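Local atomic coordinates of pyridoxine 4-oxidase (PDB entry 4HA6), a protein that probably uses bound FAD to oxidise pyridoxine at its 4-hydroxymethyl group, as a member of the GMC oxidoreductase family. Residues N44-W48 with R310-S314. Numbering follows the deposited sequence.
Sequences NPAAW and RLQHS. With PXM (4-(aminomethyl)-5-(hydroxymethyl)-2-methylpyridin-3-ol), chain J.
Trp48 and His313 each reach across to a backbone carbonyl of the facing loop, so two ring N-H groups join the loop of 44-48 to that of 310-314. Trp48 NE1 donates to Gln312 O at 2.9 Å; the oxygen lies at the ring edge, near the indole plane, while the donor is tilted out of the carbonyl plane. In return, His313 NE2 donates to Ala46 O, in the 3-10 turn of 45-47, at 2.9 Å in a nearly straight bond (168°), with the acceptor in the imidazole plane but the donor well to the side of the C=O direction. With CG beside the backbone N and anti to the carbonyl carbon (chi1 -51°), His313 swings NE2 over to Ala46 O, and its ring sits obliquely to the five-membered ring of Trp48, the planes 48° apart. On the buried side, Pro45 CB comes to 3.4 Å from Leu311 O, Gln312 lies beside the indole with its side chain on Ala89, Asn183 and Leu185, and the far corner of the six-membered ring, Trp48 CH2, is 3.9 Å from C2 of the pyridoxamine. Toward solvent, the partly exposed Ala46 and His313 are held by their bond, and Ala46 N makes a weak bond to Asn44 OD1. With alanine at Trp48, Gln312 O is likely to lose its indole donor and a gap to open between this loop and the pyridoxamine. Ser314, at the start of strand 314-320, brings its OG to 3.1 Å from the ligand's C6, while His444 O and His445 ND1 hydrogen-bond the same molecule. Two loops distant in sequence thus meet at the substrate pocket of this GMC-family flavoenzyme, with the Trp48 side chain also close to FAD.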
loop_
_atom_site.group_PDB
_atom_site.type_symbol
_atom_site.label_atom_id
_atom_site.label_comp_id
_atom_site.label_asym_id
_atom_site.label_seq_id
_atom_site.Cartn_x
_atom_site.Cartn_y
_atom_site.Cartn_z
ATOM N N ASN A 44 -2.902 12.836 14.029
ATOM C CA ASN A 44 -1.626 13.523 14.143
ATOM C C ASN A 44 -0.619 12.868 13.196
ATOM O O ASN A 44 -0.153 11.754 13.468
ATOM C CB ASN A 44 -1.149 13.431 15.593
ATOM C CG ASN A 44 0.176 14.123 15.828
ATOM O OD1 ASN A 44 0.673 14.856 14.973
ATOM N ND2 ASN A 44 0.753 13.898 17.007
ATOM N N PRO A 45 -0.289 13.551 12.077
ATOM C CA PRO A 45 0.577 12.983 11.023
ATOM C C PRO A 45 1.919 12.462 11.550
ATOM O O PRO A 45 2.405 11.406 11.104
ATOM C CB PRO A 45 0.816 14.169 10.078
ATOM C CG PRO A 45 -0.362 15.085 10.307
ATOM C CD PRO A 45 -0.708 14.933 11.771
ATOM N N ALA A 46 2.488 13.203 12.503
ATOM C CA ALA A 46 3.790 12.902 13.099
ATOM C C ALA A 46 3.749 11.744 14.107
ATOM O O ALA A 46 4.777 11.351 14.651
ATOM C CB ALA A 46 4.360 14.164 13.760
ATOM N N ALA A 47 2.563 11.197 14.349
ATOM C CA ALA A 47 2.412 10.115 15.315
ATOM C C ALA A 47 2.248 8.737 14.664
ATOM O O ALA A 47 2.129 7.735 15.369
ATOM C CB ALA A 47 1.241 10.406 16.247
ATOM N N TRP A 48 2.254 8.689 13.329
ATOM C CA TRP A 48 1.991 7.441 12.594
ATOM C C TRP A 48 2.801 6.192 13.014
ATOM O O TRP A 48 2.226 5.103 13.097
ATOM C CB TRP A 48 1.994 7.658 11.060
ATOM C CG TRP A 48 3.346 7.809 10.394
ATOM C CD1 TRP A 48 4.046 8.974 10.201
ATOM C CD2 TRP A 48 4.144 6.764 9.812
ATOM N NE1 TRP A 48 5.237 8.713 9.547
ATOM C CE2 TRP A 48 5.319 7.365 9.300
ATOM C CE3 TRP A 48 3.985 5.375 9.683
ATOM C CZ2 TRP A 48 6.326 6.627 8.668
ATOM C CZ3 TRP A 48 4.992 4.640 9.058
ATOM C CH2 TRP A 48 6.142 5.270 8.556
ATOM N N ARG A 310 7.707 18.529 10.695
ATOM C CA ARG A 310 6.439 19.231 10.850
ATOM C C ARG A 310 5.401 18.604 9.926
ATOM O O ARG A 310 4.327 19.173 9.681
ATOM C CB ARG A 310 6.619 20.725 10.581
ATOM C CG ARG A 310 7.517 21.399 11.615
ATOM C CD ARG A 310 8.136 22.678 11.074
ATOM N NE ARG A 310 7.167 23.756 10.904
ATOM C CZ ARG A 310 7.241 24.931 11.526
ATOM N NH1 ARG A 310 8.244 25.186 12.358
ATOM N NH2 ARG A 310 6.317 25.858 11.313
ATOM N N LEU A 311 5.731 17.411 9.442
ATOM C CA LEU A 311 4.848 16.645 8.584
ATOM C C LEU A 311 4.789 15.193 9.063
ATOM O O LEU A 311 4.128 14.885 10.072
ATOM C CB LEU A 311 5.318 16.726 7.121
ATOM C CG LEU A 311 5.135 18.076 6.410
ATOM C CD1 LEU A 311 5.821 18.108 5.030
ATOM C CD2 LEU A 311 3.662 18.405 6.283
ATOM N N GLN A 312 5.513 14.318 8.362
ATOM C CA GLN A 312 5.355 12.873 8.514
ATOM C C GLN A 312 6.684 12.103 8.585
ATOM O O GLN A 312 6.704 10.874 8.406
ATOM C CB GLN A 312 4.527 12.346 7.339
ATOM C CG GLN A 312 5.188 12.613 5.978
ATOM C CD GLN A 312 5.212 11.373 5.092
ATOM O OE1 GLN A 312 5.456 11.458 3.888
ATOM N NE2 GLN A 312 4.960 10.211 5.689
ATOM N N HIS A 313 7.779 12.830 8.823
ATOM C CA HIS A 313 9.129 12.261 9.013
ATOM C C HIS A 313 9.841 11.804 7.735
ATOM O O HIS A 313 11.051 12.009 7.577
ATOM C CB HIS A 313 9.135 11.129 10.057
ATOM C CG HIS A 313 8.489 11.501 11.356
ATOM N ND1 HIS A 313 9.112 12.291 12.297
ATOM C CD2 HIS A 313 7.276 11.183 11.872
ATOM C CE1 HIS A 313 8.308 12.448 13.336
ATOM N NE2 HIS A 313 7.189 11.787 13.103
ATOM N N SER A 314 9.100 11.166 6.837
ATOM C CA SER A 314 9.661 10.719 5.567
ATOM C C SER A 314 9.121 11.629 4.479
ATOM O O SER A 314 8.097 11.332 3.861
ATOM C CB SER A 314 9.249 9.282 5.292
ATOM O OG SER A 314 9.913 8.785 4.149
HETATM N N1 PXM J . 8.427 5.340 5.055
HETATM C C2 PXM J . 7.753 4.202 5.207
HETATM C C2A PXM J . 8.281 3.062 6.021
HETATM C C3 PXM J . 6.524 4.124 4.568
HETATM O O3 PXM J . 5.785 2.969 4.691
HETATM C C4 PXM J . 6.019 5.190 3.792
HETATM C C5 PXM J . 6.803 6.375 3.674
HETATM C C5A PXM J . 6.430 7.630 2.909
HETATM O O5 PXM J . 5.536 7.510 1.858
HETATM C C6 PXM J . 8.029 6.394 4.347
HETATM C C4A PXM J . 4.677 4.989 3.147
HETATM N N4 PXM J . 4.549 3.750 2.438
#